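Local structure of Alr1585 protein (Nostoc sp., 5C2I) at residues Gln31-Lys36 and Phe93-Leu98; Ile237-Pro242 and Gly251-Tyr256; Thr363-Ser368 and Leu387-Asn392. The protein probably acts as a dye-decolorizing (DyP-type) haem peroxidase, using hydrogen peroxide to oxidise its substrates. The protein carries 1 engineered substitution. One frame throughout, in Å; residues are numbered along the deposited sequence.

Interaction 1 of 3, residues Gln31-Lys36 and Phe93-Leu98; sequences QGNILK and FANFFL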
loop_
_atom_site.group_PDB
_atom_site.type_symbol
_atom_site.label_atom_id
_atom_site.label_comp_id
_atom_site.label_asym_id
_atom_site.label_seq_id
_atom_site.Cartn_x
_atom_site.Cartn_y
_atom_site.Cartn_z
ATOM N N GLN A 31 -36.207 7.000 4.607
ATOM C CA GLN A 31 -34.767 7.241 4.796
ATOM C C GLN A 31 -33.928 6.062 4.241
ATOM O O GLN A 31 -34.364 4.916 4.219
ATOM C CB GLN A 31 -34.426 7.419 6.275
ATOM C CG GLN A 31 -34.962 8.702 6.868
ATOM C CD GLN A 31 -34.371 8.994 8.225
ATOM O OE1 GLN A 31 -33.140 9.044 8.388
ATOM N NE2 GLN A 31 -35.227 9.204 9.202
ATOM N N GLY A 32 -32.722 6.367 3.791
ATOM C CA GLY A 32 -31.736 5.371 3.403
ATOM C C GLY A 32 -31.190 4.562 4.571
ATOM O O GLY A 32 -31.559 4.787 5.735
ATOM N N ASN A 33 -30.337 3.583 4.240
ATOM C CA ASN A 33 -29.666 2.697 5.203
ATOM C C ASN A 33 -30.579 1.651 5.821
ATOM O O ASN A 33 -30.120 0.835 6.628
ATOM C CB ASN A 33 -28.971 3.517 6.313
ATOM C CG ASN A 33 -27.887 2.754 7.052
ATOM O OD1 ASN A 33 -27.150 1.947 6.476
ATOM N ND2 ASN A 33 -27.760 3.045 8.342
ATOM N N ILE A 34 -31.833 1.612 5.401
ATOM C CA ILE A 34 -32.786 0.679 5.959
ATOM C C ILE A 34 -32.930 -0.538 5.016
ATOM O O ILE A 34 -32.495 -1.613 5.361
ATOM C CB ILE A 34 -34.128 1.367 6.241
ATOM C CG1 ILE A 34 -33.928 2.472 7.319
ATOM C CG2 ILE A 34 -35.161 0.370 6.750
ATOM C CD1 ILE A 34 -35.107 3.462 7.440
ATOM N N LEU A 35 -33.475 -0.322 3.808
ATOM C CA LEU A 35 -33.589 -1.387 2.822
ATOM C C LEU A 35 -32.248 -1.865 2.276
ATOM O O LEU A 35 -32.126 -3.035 1.883
ATOM C CB LEU A 35 -34.495 -0.979 1.675
ATOM C CG LEU A 35 -35.919 -0.615 2.075
ATOM C CD1 LEU A 35 -36.722 -0.242 0.844
ATOM C CD2 LEU A 35 -36.605 -1.726 2.867
ATOM N N LYS A 36 -31.271 -0.953 2.235
ATOM C CA LYS A 36 -29.917 -1.279 1.817
ATOM C C LYS A 36 -28.979 -0.410 2.607
ATOM O O LYS A 36 -29.196 0.795 2.763
ATOM C CB LYS A 36 -29.744 -1.022 0.297
ATOM C CG LYS A 36 -28.336 -1.305 -0.251
ATOM C CD LYS A 36 -28.384 -1.518 -1.766
ATOM C CE LYS A 36 -26.987 -1.496 -2.395
ATOM N NZ LYS A 36 -26.133 -2.525 -1.719
ATOM N N PHE A 93 -23.824 10.901 3.464
ATOM C CA PHE A 93 -25.027 10.168 3.793
ATOM C C PHE A 93 -25.511 10.603 5.169
ATOM O O PHE A 93 -24.698 10.765 6.091
ATOM C CB PHE A 93 -24.740 8.651 3.819
ATOM C CG PHE A 93 -25.956 7.836 4.125
ATOM C CD1 PHE A 93 -26.343 7.621 5.457
ATOM C CD2 PHE A 93 -26.819 7.467 3.106
ATOM C CE1 PHE A 93 -27.561 7.039 5.741
ATOM C CE2 PHE A 93 -28.004 6.798 3.390
ATOM C CZ PHE A 93 -28.360 6.579 4.706
ATOM N N ALA A 94 -26.819 10.774 5.352
ATOM C CA ALA A 94 -27.331 11.113 6.700
ATOM C C ALA A 94 -28.668 10.441 7.031
ATOM O O ALA A 94 -29.592 10.417 6.187
ATOM C CB ALA A 94 -27.441 12.625 6.859
ATOM N N ASN A 95 -28.787 10.004 8.283
ATOM C CA ASN A 95 -30.029 9.538 8.871
ATOM C C ASN A 95 -30.336 10.414 10.092
ATOM O O ASN A 95 -29.431 10.999 10.721
ATOM C CB ASN A 95 -29.922 8.117 9.433
ATOM C CG ASN A 95 -30.014 7.001 8.427
ATOM O OD1 ASN A 95 -29.227 6.049 8.490
ATOM N ND2 ASN A 95 -31.018 7.040 7.543
ATOM N N PHE A 96 -31.599 10.441 10.469
ATOM C CA PHE A 96 -32.025 11.050 11.730
ATOM C C PHE A 96 -33.045 10.136 12.409
ATOM O O PHE A 96 -34.041 9.730 11.778
ATOM C CB PHE A 96 -32.635 12.421 11.475
ATOM C CG PHE A 96 -33.059 13.154 12.726
ATOM C CD1 PHE A 96 -32.134 13.823 13.486
ATOM C CD2 PHE A 96 -34.381 13.140 13.149
ATOM C CE1 PHE A 96 -32.503 14.440 14.675
ATOM C CE2 PHE A 96 -34.771 13.795 14.304
ATOM C CZ PHE A 96 -33.825 14.454 15.060
ATOM N N PHE A 97 -32.811 9.838 13.679
ATOM C CA PHE A 97 -33.692 8.957 14.464
ATOM C C PHE A 97 -34.199 9.635 15.729
ATOM O O PHE A 97 -33.462 10.419 16.353
ATOM C CB PHE A 97 -32.952 7.687 14.856
ATOM C CG PHE A 97 -32.204 6.996 13.731
ATOM C CD1 PHE A 97 -32.826 6.112 12.902
ATOM C CD2 PHE A 97 -30.837 7.227 13.539
ATOM C CE1 PHE A 97 -32.118 5.491 11.874
ATOM C CE2 PHE A 97 -30.125 6.583 12.565
ATOM C CZ PHE A 97 -30.763 5.712 11.709
ATOM N N LEU A 98 -35.427 9.318 16.121
ATOM C CA LEU A 98 -36.026 9.796 17.375
ATOM C C LEU A 98 -36.308 8.653 18.318
ATOM O O LEU A 98 -36.800 7.604 17.901
ATOM C CB LEU A 98 -37.343 10.563 17.117
ATOM C CG LEU A 98 -37.172 11.927 16.444
ATOM C CD1 LEU A 98 -38.496 12.411 15.889
ATOM C CD2 LEU A 98 -36.583 12.936 17.408
#

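Interaction 2 of 3, residues Ile237-Pro242 and Gly251-Tyr256; sequences ILVEDP and GSYLVY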
loop_
_atom_site.group_PDB
_atom_site.type_symbol
_atom_site.label_atom_id
_atom_site.label_comp_id
_atom_site.label_asym_id
_atom_site.label_seq_id
_atom_site.Cartn_x
_atom_site.Cartn_y
_atom_site.Cartn_z
ATOM N N ILE A 237 -39.642 -4.991 7.868
ATOM C CA ILE A 237 -38.734 -3.912 8.209
ATOM C C ILE A 237 -39.402 -2.515 8.251
ATOM O O ILE A 237 -38.973 -1.666 9.043
ATOM C CB ILE A 237 -37.502 -3.926 7.253
ATOM C CG1 ILE A 237 -36.375 -3.049 7.747
ATOM C CG2 ILE A 237 -37.876 -3.539 5.810
ATOM C CD1 ILE A 237 -35.068 -3.218 6.985
ATOM N N LEU A 238 -40.401 -2.273 7.398
ATOM C CA LEU A 238 -41.077 -0.979 7.364
ATOM C C LEU A 238 -42.367 -0.939 8.159
ATOM O O LEU A 238 -43.070 -1.911 8.217
ATOM C CB LEU A 238 -41.368 -0.576 5.910
ATOM C CG LEU A 238 -40.156 -0.525 4.983
ATOM C CD1 LEU A 238 -40.537 0.070 3.652
ATOM C CD2 LEU A 238 -39.001 0.251 5.593
ATOM N N VAL A 239 -42.687 0.231 8.703
ATOM C CA VAL A 239 -44.015 0.517 9.221
ATOM C C VAL A 239 -44.427 1.896 8.736
ATOM O O VAL A 239 -43.591 2.812 8.542
ATOM C CB VAL A 239 -44.205 0.524 10.748
ATOM C CG1 VAL A 239 -44.197 -0.897 11.318
ATOM C CG2 VAL A 239 -43.167 1.410 11.363
ATOM N N GLU A 240 -45.714 2.053 8.602
ATOM C CA GLU A 240 -46.263 3.365 8.266
ATOM C C GLU A 240 -45.837 4.374 9.317
ATOM O O GLU A 240 -45.960 4.126 10.514
ATOM C CB GLU A 240 -47.778 3.338 8.236
ATOM C CG GLU A 240 -48.350 2.870 6.945
ATOM C CD GLU A 240 -49.872 2.935 6.939
ATOM O OE1 GLU A 240 -50.476 3.719 7.696
ATOM O OE2 GLU A 240 -50.453 2.152 6.184
ATOM N N ASP A 241 -45.342 5.520 8.881
ATOM C CA ASP A 241 -45.088 6.590 9.828
ATOM C C ASP A 241 -46.465 7.234 10.140
ATOM O O ASP A 241 -47.061 7.866 9.278
ATOM C CB ASP A 241 -44.132 7.604 9.240
ATOM C CG ASP A 241 -43.825 8.766 10.197
ATOM O OD1 ASP A 241 -44.497 8.900 11.255
ATOM O OD2 ASP A 241 -42.879 9.511 9.873
ATOM N N PRO A 242 -46.967 7.074 11.385
ATOM C CA PRO A 242 -48.296 7.661 11.689
ATOM C C PRO A 242 -48.365 9.175 11.468
ATOM O O PRO A 242 -49.453 9.694 11.355
ATOM C CB PRO A 242 -48.526 7.353 13.169
ATOM C CG PRO A 242 -47.196 7.026 13.725
ATOM C CD PRO A 242 -46.266 6.631 12.596
ATOM N N GLY A 251 -41.294 4.302 7.845
ATOM C CA GLY A 251 -40.117 4.330 8.680
ATOM C C GLY A 251 -39.782 2.909 9.146
ATOM O O GLY A 251 -40.351 1.919 8.641
ATOM N N SER A 252 -38.840 2.818 10.079
ATOM C CA SER A 252 -38.396 1.550 10.635
ATOM C C SER A 252 -37.877 1.775 12.023
ATOM O O SER A 252 -37.481 2.883 12.380
ATOM C CB SER A 252 -37.311 0.909 9.741
ATOM O OG SER A 252 -36.971 -0.405 10.218
ATOM N N TYR A 253 -37.906 0.718 12.840
ATOM C CA TYR A 253 -37.405 0.778 14.200
ATOM C C TYR A 253 -35.950 0.335 14.271
ATOM O O TYR A 253 -35.583 -0.699 13.730
ATOM C CB TYR A 253 -38.245 -0.103 15.127
ATOM C CG TYR A 253 -39.641 0.408 15.343
ATOM C CD1 TYR A 253 -39.873 1.478 16.231
ATOM C CD2 TYR A 253 -40.726 -0.129 14.667
ATOM C CE1 TYR A 253 -41.147 1.984 16.404
ATOM C CE2 TYR A 253 -42.023 0.319 14.891
ATOM C CZ TYR A 253 -42.226 1.381 15.773
ATOM O OH TYR A 253 -43.509 1.851 15.972
ATOM N N LEU A 254 -35.148 1.156 14.939
ATOM C CA LEU A 254 -33.744 0.945 15.116
ATOM C C LEU A 254 -33.438 0.467 16.532
ATOM O O LEU A 254 -33.869 1.086 17.517
ATOM C CB LEU A 254 -32.971 2.233 14.846
ATOM C CG LEU A 254 -31.469 2.212 15.142
ATOM C CD1 LEU A 254 -30.694 1.281 14.252
ATOM C CD2 LEU A 254 -30.877 3.623 15.081
ATOM N N VAL A 255 -32.658 -0.589 16.641
ATOM C CA VAL A 255 -32.047 -1.010 17.902
ATOM C C VAL A 255 -30.575 -0.605 17.792
ATOM O O VAL A 255 -29.913 -0.977 16.818
ATOM C CB VAL A 255 -32.134 -2.537 18.058
ATOM C CG1 VAL A 255 -31.237 -3.029 19.216
ATOM C CG2 VAL A 255 -33.560 -2.987 18.263
ATOM N N TYR A 256 -30.076 0.152 18.757
ATOM C CA TYR A 256 -28.659 0.558 18.835
ATOM C C TYR A 256 -28.102 0.056 20.157
ATOM O O TYR A 256 -28.671 0.362 21.204
ATOM C CB TYR A 256 -28.534 2.093 18.750
ATOM C CG TYR A 256 -27.126 2.604 18.572
ATOM C CD1 TYR A 256 -26.124 2.405 19.566
ATOM C CD2 TYR A 256 -26.767 3.266 17.446
ATOM C CE1 TYR A 256 -24.835 2.845 19.370
ATOM C CE2 TYR A 256 -25.481 3.756 17.265
ATOM C CZ TYR A 256 -24.515 3.525 18.206
ATOM O OH TYR A 256 -23.257 4.006 18.009
#

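Interaction 3 of 3, residues Thr363-Ser368 and Leu387-Asn392; sequences TRRAVS and LCFQSN. With HEM (protoporphyrin IX containing Fe), chain E.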
loop_
_atom_site.group_PDB
_atom_site.type_symbol
_atom_site.label_atom_id
_atom_site.label_comp_id
_atom_site.label_asym_id
_atom_site.label_seq_id
_atom_site.Cartn_x
_atom_site.Cartn_y
_atom_site.Cartn_z
ATOM N N THR A 363 -32.414 -6.896 10.224
ATOM C CA THR A 363 -31.576 -6.375 9.156
ATOM C C THR A 363 -30.460 -5.565 9.806
ATOM O O THR A 363 -30.708 -4.537 10.436
ATOM C CB THR A 363 -32.432 -5.509 8.224
ATOM O OG1 THR A 363 -33.467 -6.303 7.631
ATOM C CG2 THR A 363 -31.600 -4.844 7.121
ATOM N N ARG A 364 -29.240 -6.066 9.721
ATOM C CA ARG A 364 -28.121 -5.530 10.510
ATOM C C ARG A 364 -27.388 -4.403 9.728
ATOM O O ARG A 364 -27.138 -4.516 8.490
ATOM C CB ARG A 364 -27.178 -6.661 10.891
ATOM C CG ARG A 364 -27.824 -7.631 11.886
ATOM C CD ARG A 364 -26.922 -8.819 12.217
ATOM N NE ARG A 364 -26.813 -9.634 11.011
ATOM C CZ ARG A 364 -25.709 -10.240 10.593
ATOM N NH1 ARG A 364 -24.593 -10.174 11.288
ATOM N NH2 ARG A 364 -25.723 -10.923 9.473
ATOM N N ARG A 365 -27.027 -3.359 10.442
ATOM C CA ARG A 365 -26.284 -2.230 9.873
ATOM C C ARG A 365 -25.174 -1.798 10.811
ATOM O O ARG A 365 -25.015 -0.602 11.091
ATOM C CB ARG A 365 -27.246 -1.059 9.576
ATOM C CG ARG A 365 -28.424 -1.392 8.667
ATOM C CD ARG A 365 -28.003 -1.529 7.212
ATOM N NE ARG A 365 -29.125 -1.902 6.337
ATOM C CZ ARG A 365 -29.183 -2.980 5.563
ATOM N NH1 ARG A 365 -28.244 -3.905 5.641
ATOM N NH2 ARG A 365 -30.225 -3.198 4.762
ATOM N N ALA A 366 -24.479 -2.801 11.362
ATOM C CA ALA A 366 -23.495 -2.568 12.414
ATOM C C ALA A 366 -22.178 -2.049 11.855
ATOM O O ALA A 366 -21.864 -2.230 10.650
ATOM C CB ALA A 366 -23.271 -3.838 13.219
ATOM N N VAL A 367 -21.391 -1.416 12.718
ATOM C CA VAL A 367 -20.048 -0.941 12.359
ATOM C C VAL A 367 -19.168 -1.128 13.575
ATOM O O VAL A 367 -19.677 -1.349 14.691
ATOM C CB VAL A 367 -20.000 0.528 11.915
ATOM C CG1 VAL A 367 -20.769 0.730 10.623
ATOM C CG2 VAL A 367 -20.564 1.438 12.978
ATOM N N SER A 368 -17.873 -0.986 13.392
ATOM C CA SER A 368 -16.943 -1.210 14.507
ATOM C C SER A 368 -16.544 0.096 15.207
ATOM O O SER A 368 -16.600 1.166 14.626
ATOM C CB SER A 368 -15.701 -1.928 13.967
ATOM O OG SER A 368 -16.062 -3.282 13.703
ATOM N N LEU A 387 -26.284 -2.051 15.185
ATOM C CA LEU A 387 -27.530 -1.400 14.743
ATOM C C LEU A 387 -28.327 -2.412 13.951
ATOM O O LEU A 387 -27.755 -3.085 13.101
ATOM C CB LEU A 387 -27.247 -0.214 13.824
ATOM C CG LEU A 387 -26.726 1.091 14.459
ATOM C CD1 LEU A 387 -25.253 0.965 14.832
ATOM C CD2 LEU A 387 -26.890 2.225 13.463
ATOM N N CYS A 388 -29.626 -2.514 14.212
ATOM C CA CYS A 388 -30.475 -3.289 13.334
ATOM C C CYS A 388 -31.851 -2.654 13.196
ATOM O O CYS A 388 -32.304 -1.940 14.105
ATOM C CB CYS A 388 -30.564 -4.746 13.781
ATOM S SG CYS A 388 -31.598 -5.080 15.225
ATOM N N PHE A 389 -32.501 -2.977 12.074
ATOM C CA PHE A 389 -33.812 -2.503 11.719
ATOM C C PHE A 389 -34.833 -3.633 11.674
ATOM O O PHE A 389 -34.491 -4.815 11.401
ATOM C CB PHE A 389 -33.776 -1.766 10.372
ATOM C CG PHE A 389 -33.112 -0.448 10.423
ATOM C CD1 PHE A 389 -33.734 0.657 11.031
ATOM C CD2 PHE A 389 -31.857 -0.251 9.819
ATOM C CE1 PHE A 389 -33.084 1.892 11.072
ATOM C CE2 PHE A 389 -31.232 0.975 9.858
ATOM C CZ PHE A 389 -31.838 2.051 10.477
ATOM N N GLN A 390 -36.075 -3.272 11.959
ATOM C CA GLN A 390 -37.183 -4.202 12.000
ATOM C C GLN A 390 -38.468 -3.407 12.081
ATOM O O GLN A 390 -38.450 -2.207 12.404
ATOM C CB GLN A 390 -37.129 -5.105 13.202
ATOM C CG GLN A 390 -36.991 -4.357 14.524
ATOM C CD GLN A 390 -35.596 -4.460 15.095
ATOM O OE1 GLN A 390 -35.216 -5.494 15.614
ATOM N NE2 GLN A 390 -34.843 -3.362 15.057
ATOM N N SER A 391 -39.586 -4.059 11.749
ATOM C CA SER A 391 -40.880 -3.430 11.906
ATOM C C SER A 391 -41.483 -3.643 13.311
ATOM O O SER A 391 -42.460 -2.977 13.670
ATOM C CB SER A 391 -41.858 -3.941 10.862
ATOM O OG SER A 391 -42.030 -5.341 10.971
ATOM N N ASN A 392 -40.933 -4.588 14.071
ATOM C CA ASN A 392 -41.479 -4.973 15.366
ATOM C C ASN A 392 -40.348 -5.459 16.269
ATOM O O ASN A 392 -39.831 -6.580 16.091
ATOM C CB ASN A 392 -42.557 -6.064 15.196
ATOM C CG ASN A 392 -43.258 -6.425 16.498
ATOM O OD1 ASN A 392 -42.668 -6.480 17.546
ATOM N ND2 ASN A 392 -44.515 -6.737 16.408
HETATM C CHA HEM E . -24.424 -13.389 12.165
HETATM C CHB HEM E . -20.849 -11.821 14.996
HETATM C CHC HEM E . -24.100 -9.737 17.913
HETATM C CHD HEM E . -27.644 -11.537 15.197
HETATM C C1A HEM E . -23.164 -13.161 12.693
HETATM C C2A HEM E . -21.944 -13.658 12.146
HETATM C C3A HEM E . -20.946 -13.216 12.942
HETATM C C4A HEM E . -21.542 -12.433 13.956
HETATM C CMA HEM E . -19.467 -13.439 12.779
HETATM C CAA HEM E . -21.765 -14.527 10.894
HETATM C CBA HEM E . -21.620 -13.814 9.547
HETATM C CGA HEM E . -22.865 -13.013 9.281
HETATM O O1A HEM E . -23.901 -13.534 8.774
HETATM O O2A HEM E . -22.861 -11.818 9.579
HETATM C C1B HEM E . -21.450 -11.077 16.010
HETATM C C2B HEM E . -20.723 -10.382 17.038
HETATM C C3B HEM E . -21.606 -9.774 17.816
HETATM C C4B HEM E . -22.919 -10.158 17.291
HETATM C CMB HEM E . -19.240 -10.340 17.151
HETATM C CAB HEM E . -21.437 -8.868 18.979
HETATM C CBB HEM E . -20.336 -8.126 19.199
HETATM C C1C HEM E . -25.381 -10.089 17.459
HETATM C C2C HEM E . -26.572 -9.835 18.108
HETATM C C3C HEM E . -27.574 -10.372 17.342
HETATM C C4C HEM E . -26.969 -10.928 16.210
HETATM C CMC HEM E . -26.782 -9.065 19.379
HETATM C CAC HEM E . -29.014 -10.428 17.593
HETATM C CBC HEM E . -29.641 -10.468 18.743
HETATM C C1D HEM E . -26.995 -12.081 14.091
HETATM C C2D HEM E . -27.752 -12.652 12.982
HETATM C C3D HEM E . -26.871 -13.208 12.161
HETATM C C4D HEM E . -25.556 -12.915 12.772
HETATM C CMD HEM E . -29.258 -12.658 12.781
HETATM C CAD HEM E . -27.178 -13.884 10.856
HETATM C CBD HEM E . -27.525 -15.370 11.005
HETATM C CGD HEM E . -27.856 -15.942 9.666
HETATM O O1D HEM E . -27.213 -16.930 9.320
HETATM O O2D HEM E . -28.762 -15.453 8.907
HETATM N NA HEM E . -22.911 -12.477 13.845
HETATM N NB HEM E . -22.718 -10.972 16.255
HETATM N NC HEM E . -25.611 -10.843 16.346
HETATM N ND HEM E . -25.687 -12.325 13.971
HETATM FE FE HEM E . -24.253 -11.696 15.096
HETATM O O HOH W 1 -35.608 -6.698 9.149
HETATM O O HOH W 2 -24.228 -9.589 14.083
#

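Interaction 1 of 3, residues Gln31-Lys36 and Phe93-Leu98
Q31 and N95 stand opposite each other where the irregular loop 31-36 passes the strand 93-98, and their CA atoms, 6.7 Å apart, are the nearest pair of the two backbones. At this spacing the joining is left to side-chain amides. Q31 sets CG anti to its carbonyl carbon (chi1 -69°) and runs extended from there, laying its carboxamide against the backbone at F96. OE1 of Q31 accepts from F96 N at 2.9 Å, while NE2 of Q31 gives a bond to F96 O, also 2.9 Å long, nearly straight (172°) and in the plane of both groups. The amide thus acts like a short piece of neighbouring strand. N95 ND2 is a second donor to Q31 OE1, reaching it at 3.0 Å from above the carbonyl plane, with the two amides turned 53° apart. The same nitrogen of N95 also bonds to G32 O at 2.9 Å, almost in line. N33 adds a weak bond from ND2 to N95 OD1, its OD1 being taken by H38 N, and its CB lies 3.5 Å from F93 CZ. An alanine in place of Q31 would probably leave the N-H and C=O of F96 without these mates and take one acceptor from N95 ND2. Strand 93-98 is outermost in its sheet within the chain: F93, N95 and F97 pair with strand 150-156; on the other edge Q31 takes F96 and T71 takes A94. Q31 NE2 also bonds to P459 O, between strand 448-458 and helix 461-465, which pack against the glutamine.

Interaction 2 of 3, residues Ile237-Pro242 and Gly251-Tyr256
S252 OG donates to I237 O at 2.6 Å, the shortest polar bond between the two segments of this antiparallel beta hairpin, which joins strand 239-240 to the start of strand 250-261. Being anti to the backbone N (chi1 -174°), OG lies over the residues that lead into the first strand. Q390 O of the adjoining strand 383-390 is a second carbonyl near it, and the two probably compete for the single proton, with I237 O the closer. I237 CG1 packs 3.7 Å from S252 OG. Between these two segments one hydrogen-bonded pair, V239 with G251, joins the backbones; D241 with S249 continues the ladder toward the turn. V239 N gives to G251 O at 2.9 Å, the donor lying well out of the carbonyl plane, and G251 N returns a bond to V239 O at 2.8 Å, nearly along the C=O axis. G251 O is approached by a carbon donor as well, L238 CA at 3.2 Å.

The pairing is brief, since the touching parts run 121° apart and strand 250-261 soon leaves its short partner. Farther on, Y253 and V255 turn the same backbone edge to Q390 and C388, so strand 383-390 takes over that edge beyond strand 239-240; S252 and L254 pair with strand 448-458 on the other side. Y253 meets the rings of F457 and F119, each with planes at about 55°, and its OH is bonded to D116 N. Its side chain crosses that of V239 at about a right angle, with V239 CG2 touching Y253 CE2 at 3.9 Å.

Interaction 3 of 3, residues Thr363-Ser368 and Leu387-Asn392
R364, whose CA lies against C388 CB across the pair, bends at chi3 (-68°), a turn that lays NE over pyrrole D of the haem; in the next residue, R365, chi1 (-56°) puts CG anti to the carbonyl carbon and at the rim of the F389 ring. R364 belongs to, and R365 directly follows, an antiparallel strand pair in the C-terminal ferredoxin-like sheet of a DyP-type peroxidase. T363 and F389 form its hydrogen-bonded pair, with F389 N giving to T363 O at 2.9 Å, and R364 and C388 the non-hydrogen-bonded one. R365 N then bonds to L387 O at 2.8 Å, almost straight (173°), just where the first strand is interrupted.

The guanidinium of R364 places one face over C4D of the haem and turns its edge to a propionate. O2A of that propionate is gripped twice, by R364 NH1 at 2.9 Å and by R364 NH2 at 3.0 Å; NH2 adds a weak bond to O1A and is also hydrogen-bonded to S206 O. R364 NH1 also reaches, at 2.9 Å, a water bound to the haem iron at 2.3 Å, which puts R364 where the distal arginine of DyP-type peroxidases is expected.

R365 turns elsewhere. Its CG touches F389 CD2 at 3.8 Å, the ring edge, and T363 CG2 lies over one face of its guanidinium, whose NE and NH2 bond to N33 O and I34 O. Beside this pair T363 OG1 gives its proton to a second water at 2.7 Å, which in turn donates to F389 O.

Overall arrangement
From the N terminus the three contacts follow in series, none nested in or crossing another. Interaction 1 closes a stretch of 56 residues within the N-terminal domain, interaction 2 closes a hairpin with 8 residues between its segments, and interaction 3 spans 18 residues; the last two lie in the C-terminal domain. Interactions 2 and 3 belong to one sheet, where strands 250-261 and 383-390 are neighbours. Loop 31-36 links the two domains: I34 and L35 pack on I237 of interaction 2, and the loop also meets R365 and F389 of interaction 3. The three thus lead from the edge of the N-terminal sheet, through the C-terminal sheet, to the haem.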